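CalS13 (Micromonospora echinospora, PDB 4ZAS) probably acts as a pyridoxal-phosphate-dependent sugar aminotransferase and is seen here with dTDP-4-keto-6-deoxyglucose bound. Local coordinates at residues Ile30-Ala36 and Ile382-Leu388; Glu297-Tyr302 and Arg393-Val397; Arg246-Gly250 and Glu266-Ile272. All coordinates share one frame; numbering follows the deposited sequence.

Contact 1 of 3, residues Ile30-Ala36 and Ile382-Leu388; sequences IPLSKVA and IPVGWWL. With T46 (dTDP-4-keto-6-deoxyglucose), chain H.
The backbones of Leu32 and Pro383 come within 4.3 Å at their CA atoms and then part, Lys34 and Trp387 standing 7.6 Å apart CA to CA. The second segment leaves edge strand 379-382 of a small antiparallel sheet and closes in a type I beta turn from Gly385 to Leu388; the first is the extended chain leading to helix 41-49. Trp387 fills the gap between them. Its CG sits between its own backbone N and carbonyl carbon (chi1 55°), which lifts the indole toward Pro31, and NE1 donates to Pro31 O over 2.8 Å. That bond is bent, 135° at the hydrogen, and the oxygen lies somewhat out of the ring plane. Lys34 covers one face with a CH-pi contact, CB 3.9 Å from the centroid of the six-membered ring, while Gly385 CA presses on the opposite face. With an alanine in place of Trp387 the indole is gone, so Pro31 O would probably be left without its NE1 donor and a gap would probably open between Lys34 CB and Gly385 CA. Trp386 takes the CE3 edge of Trp387 over its own ring and meets Ala36 CB through CZ2 at 3.5 Å. Its NE1 gives its hydrogen to a water that in turn donates to Lys34 O; a second water links Leu32 O to Val384 N in the same way. Toward the chain's start, Ile30 CG2 butts against Leu388 CD2. The far side of 30-36 lines the nucleotide pocket, where Gly52, Leu54 and Glu55 of the second subunit hydrogen-bond the ligand. Ser33 CB touches the deoxyribose ring oxygen (atom O4,) at 3.4 Å, and Val35 CG2 touches thymine atom N31 at 3.5 Å.

Contact 2 of 3, residues Glu297-Tyr302 and Arg393-Val397; sequences ENAAFY and RSHVV
Arg393 NH1 donates to Asn298 OD1 at 3.1 Å, reaching the oxygen in its carbonyl plane, although the amide and the guanidinium stand nearly perpendicular. The same amide spends its ND2 on Val384 O, so Asn298 is gripped from both ends. Glu297 adds a long salt bridge, OE2 4.0 Å from Arg393 NH1; its other oxygen, OE1, pairs with Arg293 one turn back on its own helix. The guanidinium is also held flat. A bend about the CG-CD bond of Arg393 (chi3 56°) swings it over the ring of Phe301, where planes 20° apart and centres 4.1 Å apart make a stacked cation-pi pair. NE lies over the rim of the ring, between CG and CD2. The whole arginine is a knob in the hole formed by Glu297, Asn298, Phe301 and Tyr302. One turn further on, Val397 CG2 wedges between the two aromatics, 3.7 Å from Phe301 CE2 and equally far from Tyr302 CD1. Tyr302 meets the backbone O of Arg393 with its ring edge and sets its OH beside Val396 CB at 3.6 Å, the hydroxyl itself being hydrogen-bonded to Pro383 O. The two helix segments run in roughly the same direction, crossing at -30° with axes 11.0 Å apart. This contact thus joins the long helix 275-305 to the C-terminal helix 390-401, while Ile382 of strand 379-382 packs on both Tyr302 and Val396, and Tyr328 of strand 328-332 meets the Tyr302 ring edge-to-face.

Contact 3 of 3, residues Arg246-Gly250 and Glu266-Ile272; sequences RRWLG and EWGYRFI
Trp248 and Arg270 both carry CG opposite their backbone N (chi1 176° and 160°), and a bend at chi2 of 57° lays the arginine chain beside the indole, pointing the same way. Arg270 CD therefore meets the ring at its edge, 3.4 Å from Trp248 CZ3. The backbones behind them form a single antiparallel beta bridge, Trp248 and Arg270 being its non-hydrogen-bonded pair with CA atoms 5.2 Å apart; it ties segment 246-250, continuous with helix 237-247, to the loop that leads into helix 275-305. Phe271 N donates to Arg247 O (3.1 Å) and Leu249 N to Tyr269 O (2.7 Å), one bond on each side of the pair. A third bond runs from Tyr269 N to Arg246 O at 2.8 Å, and the edge of the Tyr269 ring lies against that same oxygen. Ile272 packs CG2 on Arg247 CG at 3.8 Å and turns CD1 to the Trp248 ring. At the other end the extended Arg246 chain carries NE to Glu266 OE1 in a salt bridge whose NE to OE1 hydrogen bond, at 3.4 Å, is weak. Stronger partners lie outside: Glu266 pairs with Arg242, Arg246 with Arg95 O and Arg247 with Glu64. Arg270 reaches into the dimer interface, where NH1 pairs with Glu55, a dTDP-binding residue, and NH2 bonds the pyridoxal-phosphate lysine of the second subunit. Gly268 and Gly250 let the chains close up: a CB on Gly268 would run into Arg246 O, and one on Gly250 into Glu266 O. As built, Gly250 CA makes a CA-H...O contact with Glu266 O at 3.2 Å.

Overall arrangement
Contacts 1 and 2 adjoin, their centres about 12 Å apart. The turn of contact 1 is hung on helix 275-305 by Tyr302 OH, 2.9 Å from Pro383 O, and Asn298 ND2, 2.9 Å from Val384 O, and contact 2 then carries that helix onto helix 390-401. Contact 3 lies on the other side of the chain's centre, its centre about 35 Å from that of contact 1 and 44 Å from that of contact 2. Ligand sites nevertheless relate the ends: 30-36 lines the pocket in this chain, which the second subunit completes, whereas Arg270 of contact 3 reaches the second subunit's cofactor lysine.

Contact 1 of 3, residues Ile30-Ala36 and Ile382-Leu388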
# COMPACT_ATOMS: atom_id res chain seq x y z
N ILE A 30 -5.71 -31.39 -3.89
CA ILE A 30 -5.16 -31.14 -2.57
C ILE A 30 -4.34 -29.87 -2.70
O ILE A 30 -3.27 -29.89 -3.31
CB ILE A 30 -4.27 -32.24 -2.02
CG1 ILE A 30 -5.03 -33.54 -1.79
CG2 ILE A 30 -3.70 -31.77 -0.71
CD1 ILE A 30 -4.11 -34.63 -1.23
N PRO A 31 -4.87 -28.74 -2.21
CA PRO A 31 -4.19 -27.47 -2.49
C PRO A 31 -2.97 -27.23 -1.60
O PRO A 31 -2.91 -27.76 -0.49
CB PRO A 31 -5.28 -26.43 -2.22
CG PRO A 31 -6.11 -27.06 -1.15
CD PRO A 31 -6.10 -28.54 -1.42
N LEU A 32 -2.02 -26.45 -2.10
CA LEU A 32 -0.82 -26.07 -1.36
C LEU A 32 -1.07 -24.94 -0.35
O LEU A 32 -0.40 -24.83 0.69
CB LEU A 32 0.28 -25.68 -2.36
CG LEU A 32 1.66 -25.28 -1.84
CD1 LEU A 32 2.27 -26.43 -1.05
CD2 LEU A 32 2.54 -24.94 -3.02
N SER A 33 -2.05 -24.09 -0.64
CA SER A 33 -2.38 -22.97 0.24
C SER A 33 -3.88 -22.80 0.31
O SER A 33 -4.60 -23.14 -0.63
CB SER A 33 -1.73 -21.67 -0.25
OG SER A 33 -0.33 -21.71 -0.12
N LYS A 34 -4.36 -22.23 1.42
CA LYS A 34 -5.79 -22.06 1.58
C LYS A 34 -6.09 -20.88 2.50
O LYS A 34 -5.33 -20.61 3.43
CB LYS A 34 -6.42 -23.34 2.11
CG LYS A 34 -7.94 -23.35 2.08
CD LYS A 34 -8.51 -24.68 2.54
CE LYS A 34 -9.15 -25.42 1.41
NZ LYS A 34 -10.39 -24.74 1.01
N VAL A 35 -7.15 -20.15 2.19
CA VAL A 35 -7.57 -19.02 3.02
C VAL A 35 -8.16 -19.51 4.34
O VAL A 35 -9.06 -20.34 4.35
CB VAL A 35 -8.60 -18.14 2.28
CG1 VAL A 35 -9.19 -17.10 3.22
CG2 VAL A 35 -7.96 -17.48 1.07
N ALA A 36 -7.65 -18.99 5.45
CA ALA A 36 -8.20 -19.34 6.76
C ALA A 36 -9.06 -18.21 7.32
O ALA A 36 -8.54 -17.23 7.84
CB ALA A 36 -7.08 -19.69 7.73
N ILE A 382 5.26 -29.01 -0.86
CA ILE A 382 4.11 -29.89 -0.90
C ILE A 382 3.15 -29.46 0.21
O ILE A 382 3.59 -28.91 1.23
CB ILE A 382 4.53 -31.37 -0.77
CG1 ILE A 382 5.04 -31.64 0.64
CG2 ILE A 382 5.57 -31.73 -1.81
CD1 ILE A 382 5.31 -33.08 0.91
N PRO A 383 1.85 -29.69 0.03
CA PRO A 383 0.82 -29.27 0.98
C PRO A 383 1.04 -29.87 2.34
O PRO A 383 1.29 -31.07 2.42
CB PRO A 383 -0.47 -29.82 0.37
CG PRO A 383 -0.17 -29.96 -1.07
CD PRO A 383 1.26 -30.37 -1.13
N VAL A 384 0.94 -29.06 3.40
CA VAL A 384 1.18 -29.53 4.76
C VAL A 384 0.19 -28.87 5.72
O VAL A 384 0.11 -29.25 6.89
CB VAL A 384 2.65 -29.25 5.18
CG1 VAL A 384 2.85 -27.78 5.47
CG2 VAL A 384 3.08 -30.13 6.38
N GLY A 385 -0.58 -27.89 5.22
CA GLY A 385 -1.48 -27.08 6.04
C GLY A 385 -2.64 -27.74 6.77
O GLY A 385 -2.84 -28.96 6.70
N TRP A 386 -3.42 -26.91 7.48
CA TRP A 386 -4.51 -27.34 8.38
C TRP A 386 -5.71 -27.99 7.68
O TRP A 386 -6.58 -28.56 8.34
CB TRP A 386 -5.00 -26.14 9.22
CG TRP A 386 -5.30 -24.92 8.38
CD1 TRP A 386 -4.48 -23.85 8.17
CD2 TRP A 386 -6.50 -24.67 7.62
NE1 TRP A 386 -5.10 -22.94 7.33
CE2 TRP A 386 -6.33 -23.42 6.98
CE3 TRP A 386 -7.69 -25.38 7.42
CZ2 TRP A 386 -7.31 -22.86 6.15
CZ3 TRP A 386 -8.66 -24.83 6.60
CH2 TRP A 386 -8.47 -23.57 5.98
N TRP A 387 -5.79 -27.86 6.36
CA TRP A 387 -6.93 -28.39 5.59
C TRP A 387 -6.74 -29.85 5.19
O TRP A 387 -7.65 -30.48 4.64
CB TRP A 387 -7.15 -27.57 4.33
CG TRP A 387 -5.90 -27.49 3.50
CD1 TRP A 387 -5.55 -28.33 2.48
CD2 TRP A 387 -4.83 -26.54 3.64
NE1 TRP A 387 -4.33 -27.94 1.96
CE2 TRP A 387 -3.87 -26.85 2.66
CE3 TRP A 387 -4.60 -25.45 4.48
CZ2 TRP A 387 -2.68 -26.11 2.50
CZ3 TRP A 387 -3.42 -24.70 4.32
CH2 TRP A 387 -2.48 -25.04 3.33
N LEU A 388 -5.54 -30.39 5.43
CA LEU A 388 -5.28 -31.78 5.10
C LEU A 388 -6.01 -32.74 6.03
O LEU A 388 -5.81 -32.72 7.24
CB LEU A 388 -3.78 -32.08 5.14
CG LEU A 388 -2.85 -31.46 4.11
CD1 LEU A 388 -1.49 -32.12 4.19
CD2 LEU A 388 -3.44 -31.64 2.74
C4 T46 H . 3.42 -14.56 -1.96
C5 T46 H . 3.61 -16.02 -2.46
C6 T46 H . 4.69 -16.65 -1.63
C21 T46 H . -6.76 -18.83 -2.72
O21 T46 H . -7.40 -19.83 -2.64
N31 T46 H . -7.29 -17.45 -2.33
C41 T46 H . -6.49 -16.24 -2.44
O41 T46 H . -6.96 -15.20 -2.13
C51 T46 H . -5.11 -16.30 -2.93
C5A T46 H . -4.29 -14.98 -3.02
C61 T46 H . -4.53 -17.60 -3.31
N11 T46 H . -5.32 -18.84 -3.21
C1, T46 H . -4.80 -20.17 -3.59
C2, T46 H . -4.68 -20.23 -4.94
C3, T46 H . -3.22 -20.89 -5.29
O3, T46 H . -3.45 -22.31 -5.57
O4, T46 H . -3.45 -20.48 -2.99
C4, T46 H . -2.47 -20.77 -4.26
C5, T46 H . -1.47 -19.61 -4.43
O5, T46 H . -2.18 -18.46 -4.93
P T46 H . -1.32 -17.34 -5.79
O1P T46 H . -1.63 -17.49 -7.27
O2P T46 H . -1.69 -15.96 -5.30
OPP T46 H . 0.30 -17.62 -5.46
P2 T46 H . 1.57 -16.53 -5.66
O4P T46 H . 2.87 -17.26 -5.98
O3P T46 H . 1.22 -15.56 -6.77
O1 T46 H . 1.80 -15.63 -4.30
C1 T46 H . 1.30 -16.07 -3.10
C2 T46 H . 0.94 -14.81 -2.37
O2 T46 H . -0.16 -14.16 -3.10
C3 T46 H . 2.11 -13.92 -2.39
O3 T46 H . 1.85 -12.74 -1.57
O4 T46 H . 4.25 -14.00 -1.34
O5 T46 H . 2.38 -16.80 -2.41
O HOH W 1 0.81 -26.25 2.97
O HOH W 2 -4.26 -20.64 5.82

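Contact 2 of 3, residues Glu297-Tyr302 and Arg393-Val397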
# COMPACT_ATOMS: atom_id res chain seq x y z
N GLU A 297 1.69 -30.82 13.16
CA GLU A 297 1.39 -32.24 13.29
C GLU A 297 1.58 -32.94 11.94
O GLU A 297 2.14 -34.03 11.88
CB GLU A 297 -0.02 -32.43 13.82
CG GLU A 297 -0.57 -33.81 13.62
CD GLU A 297 -1.97 -33.95 14.17
OE1 GLU A 297 -2.62 -32.92 14.44
OE2 GLU A 297 -2.42 -35.11 14.33
N ASN A 298 1.12 -32.29 10.87
CA ASN A 298 1.29 -32.82 9.53
C ASN A 298 2.78 -32.84 9.16
O ASN A 298 3.24 -33.80 8.54
CB ASN A 298 0.50 -32.00 8.50
CG ASN A 298 -1.01 -32.07 8.72
OD1 ASN A 298 -1.51 -33.01 9.34
ND2 ASN A 298 -1.75 -31.09 8.20
N ALA A 299 3.52 -31.81 9.54
CA ALA A 299 4.97 -31.76 9.24
C ALA A 299 5.76 -32.87 9.95
O ALA A 299 6.65 -33.49 9.34
CB ALA A 299 5.54 -30.42 9.61
N ALA A 300 5.45 -33.12 11.22
CA ALA A 300 6.11 -34.18 11.98
C ALA A 300 5.83 -35.53 11.35
O ALA A 300 6.69 -36.42 11.34
CB ALA A 300 5.66 -34.17 13.44
N PHE A 301 4.61 -35.67 10.82
CA PHE A 301 4.21 -36.88 10.12
C PHE A 301 5.10 -37.12 8.90
O PHE A 301 5.63 -38.22 8.71
CB PHE A 301 2.74 -36.79 9.71
CG PHE A 301 2.24 -37.99 9.00
CD1 PHE A 301 1.89 -39.12 9.70
CD2 PHE A 301 2.12 -37.99 7.63
CE1 PHE A 301 1.43 -40.24 9.05
CE2 PHE A 301 1.65 -39.12 6.96
CZ PHE A 301 1.30 -40.23 7.68
N TYR A 302 5.27 -36.09 8.08
CA TYR A 302 6.14 -36.16 6.90
C TYR A 302 7.59 -36.46 7.29
O TYR A 302 8.22 -37.33 6.69
CB TYR A 302 6.08 -34.84 6.11
CG TYR A 302 4.80 -34.58 5.32
CD1 TYR A 302 3.97 -35.63 4.92
CD2 TYR A 302 4.42 -33.28 4.99
CE1 TYR A 302 2.80 -35.39 4.21
CE2 TYR A 302 3.26 -33.04 4.27
CZ TYR A 302 2.45 -34.09 3.89
OH TYR A 302 1.29 -33.85 3.18
N ARG A 393 -3.17 -36.61 3.80
CA ARG A 393 -1.77 -36.69 4.25
C ARG A 393 -1.12 -38.03 3.83
O ARG A 393 0.03 -38.07 3.37
CB ARG A 393 -1.75 -36.54 5.76
CG ARG A 393 -0.47 -36.00 6.33
CD ARG A 393 -0.65 -35.75 7.82
NE ARG A 393 -1.08 -36.95 8.52
CZ ARG A 393 -1.40 -37.00 9.81
NH1 ARG A 393 -1.37 -35.89 10.55
NH2 ARG A 393 -1.76 -38.16 10.36
N SER A 394 -1.86 -39.12 4.00
CA SER A 394 -1.42 -40.44 3.59
C SER A 394 -1.20 -40.49 2.09
O SER A 394 -0.26 -41.10 1.60
CB SER A 394 -2.45 -41.49 3.99
OG SER A 394 -2.61 -41.55 5.39
N HIS A 395 -2.09 -39.83 1.36
CA HIS A 395 -2.06 -39.83 -0.08
C HIS A 395 -0.81 -39.20 -0.65
O HIS A 395 -0.28 -39.67 -1.66
CB HIS A 395 -3.28 -39.11 -0.63
CG HIS A 395 -3.35 -39.13 -2.12
ND1 HIS A 395 -3.47 -40.29 -2.84
CD2 HIS A 395 -3.29 -38.13 -3.03
CE1 HIS A 395 -3.49 -40.01 -4.13
NE2 HIS A 395 -3.38 -38.70 -4.27
N VAL A 396 -0.36 -38.11 -0.03
CA VAL A 396 0.88 -37.44 -0.40
C VAL A 396 2.07 -38.36 -0.21
O VAL A 396 2.86 -38.59 -1.13
CB VAL A 396 1.07 -36.16 0.41
CG1 VAL A 396 2.48 -35.61 0.21
CG2 VAL A 396 0.00 -35.14 0.02
N VAL A 397 2.18 -38.90 0.99
CA VAL A 397 3.24 -39.83 1.32
C VAL A 397 3.22 -41.02 0.38
O VAL A 397 4.25 -41.42 -0.16
CB VAL A 397 3.10 -40.28 2.77
CG1 VAL A 397 3.98 -41.48 3.06
CG2 VAL A 397 3.35 -39.12 3.72

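Contact 3 of 3, residues Arg246-Gly250 and Glu266-Ile272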
# COMPACT_ATOMS: atom_id res chain seq x y z
N ARG A 246 6.04 7.31 10.17
CA ARG A 246 6.18 7.20 8.72
C ARG A 246 5.06 6.38 8.12
O ARG A 246 4.90 6.32 6.90
CB ARG A 246 7.52 6.60 8.34
CG ARG A 246 8.67 7.44 8.75
CD ARG A 246 9.97 6.89 8.23
NE ARG A 246 11.09 7.73 8.65
CZ ARG A 246 12.35 7.52 8.30
NH1 ARG A 246 12.65 6.48 7.54
NH2 ARG A 246 13.31 8.35 8.71
N ARG A 247 4.30 5.71 8.98
CA ARG A 247 3.19 4.91 8.51
C ARG A 247 2.08 5.78 7.94
O ARG A 247 1.37 5.36 7.02
CB ARG A 247 2.64 4.04 9.64
CG ARG A 247 1.49 3.19 9.19
CD ARG A 247 0.98 2.32 10.29
NE ARG A 247 0.55 3.04 11.48
CZ ARG A 247 0.03 2.41 12.52
NH1 ARG A 247 -0.12 1.09 12.47
NH2 ARG A 247 -0.37 3.09 13.60
N TRP A 248 1.94 6.99 8.48
CA TRP A 248 0.90 7.93 8.06
C TRP A 248 1.52 9.29 7.70
O TRP A 248 1.32 10.29 8.39
CB TRP A 248 -0.17 8.04 9.16
CG TRP A 248 -1.25 9.05 8.87
CD1 TRP A 248 -1.44 10.27 9.47
CD2 TRP A 248 -2.25 8.96 7.85
NE1 TRP A 248 -2.51 10.93 8.91
CE2 TRP A 248 -3.02 10.15 7.91
CE3 TRP A 248 -2.57 7.99 6.90
CZ2 TRP A 248 -4.09 10.39 7.05
CZ3 TRP A 248 -3.64 8.22 6.05
CH2 TRP A 248 -4.39 9.41 6.13
N LEU A 249 2.29 9.30 6.61
CA LEU A 249 2.80 10.53 5.99
C LEU A 249 3.67 11.45 6.84
O LEU A 249 3.95 12.57 6.43
CB LEU A 249 1.64 11.35 5.43
CG LEU A 249 0.82 10.56 4.41
CD1 LEU A 249 -0.62 10.95 4.46
CD2 LEU A 249 1.38 10.76 3.00
N GLY A 250 4.12 10.98 8.00
CA GLY A 250 4.96 11.81 8.85
C GLY A 250 4.15 12.88 9.58
O GLY A 250 4.68 13.90 10.03
N GLU A 266 9.61 14.38 8.94
CA GLU A 266 10.06 13.22 8.18
C GLU A 266 8.93 12.75 7.32
O GLU A 266 7.96 12.17 7.83
CB GLU A 266 10.51 12.09 9.09
CG GLU A 266 11.65 12.43 9.98
CD GLU A 266 11.88 11.37 11.02
OE1 GLU A 266 11.24 10.30 10.92
OE2 GLU A 266 12.69 11.61 11.94
N TRP A 267 9.06 12.94 6.01
CA TRP A 267 7.97 12.60 5.11
C TRP A 267 7.71 11.08 5.23
O TRP A 267 8.60 10.32 5.59
CB TRP A 267 8.27 13.02 3.65
CG TRP A 267 9.44 12.29 2.99
CD1 TRP A 267 10.72 12.73 2.85
CD2 TRP A 267 9.40 10.99 2.37
NE1 TRP A 267 11.48 11.80 2.20
CE2 TRP A 267 10.69 10.73 1.88
CE3 TRP A 267 8.39 10.03 2.19
CZ2 TRP A 267 11.01 9.54 1.23
CZ3 TRP A 267 8.71 8.86 1.53
CH2 TRP A 267 10.01 8.62 1.06
N GLY A 268 6.48 10.66 4.97
CA GLY A 268 6.12 9.28 5.19
C GLY A 268 5.32 8.68 4.06
O GLY A 268 5.28 9.22 2.94
N TYR A 269 4.66 7.57 4.36
CA TYR A 269 3.96 6.78 3.37
C TYR A 269 2.52 6.68 3.82
O TYR A 269 2.11 7.31 4.80
CB TYR A 269 4.60 5.40 3.22
CG TYR A 269 6.12 5.42 3.07
CD1 TYR A 269 6.95 5.57 4.18
CD2 TYR A 269 6.72 5.35 1.81
CE1 TYR A 269 8.32 5.62 4.04
CE2 TYR A 269 8.10 5.40 1.67
CZ TYR A 269 8.89 5.54 2.78
OH TYR A 269 10.25 5.59 2.65
N ARG A 270 1.74 5.88 3.10
CA ARG A 270 0.33 5.71 3.42
C ARG A 270 0.09 4.20 3.46
O ARG A 270 -0.35 3.58 2.48
CB ARG A 270 -0.52 6.46 2.38
CG ARG A 270 -1.98 6.07 2.20
CD ARG A 270 -2.81 6.16 3.45
NE ARG A 270 -4.20 6.45 3.08
CZ ARG A 270 -5.22 5.62 3.22
NH1 ARG A 270 -5.05 4.41 3.72
NH2 ARG A 270 -6.43 6.02 2.84
N PHE A 271 0.42 3.63 4.62
CA PHE A 271 0.56 2.20 4.81
C PHE A 271 -0.37 1.64 5.88
O PHE A 271 -0.28 0.48 6.23
CB PHE A 271 2.00 1.86 5.21
CG PHE A 271 3.00 1.90 4.07
CD1 PHE A 271 2.59 1.88 2.75
CD2 PHE A 271 4.37 1.94 4.34
CE1 PHE A 271 3.53 1.91 1.71
CE2 PHE A 271 5.30 1.97 3.31
CZ PHE A 271 4.88 1.96 1.99
N ILE A 272 -1.30 2.45 6.38
CA ILE A 272 -2.14 2.01 7.49
C ILE A 272 -3.03 0.83 7.10
O ILE A 272 -3.42 0.67 5.94
CB ILE A 272 -2.97 3.19 8.02
CG1 ILE A 272 -3.81 3.81 6.90
CG2 ILE A 272 -2.06 4.26 8.58
CD1 ILE A 272 -4.99 4.61 7.41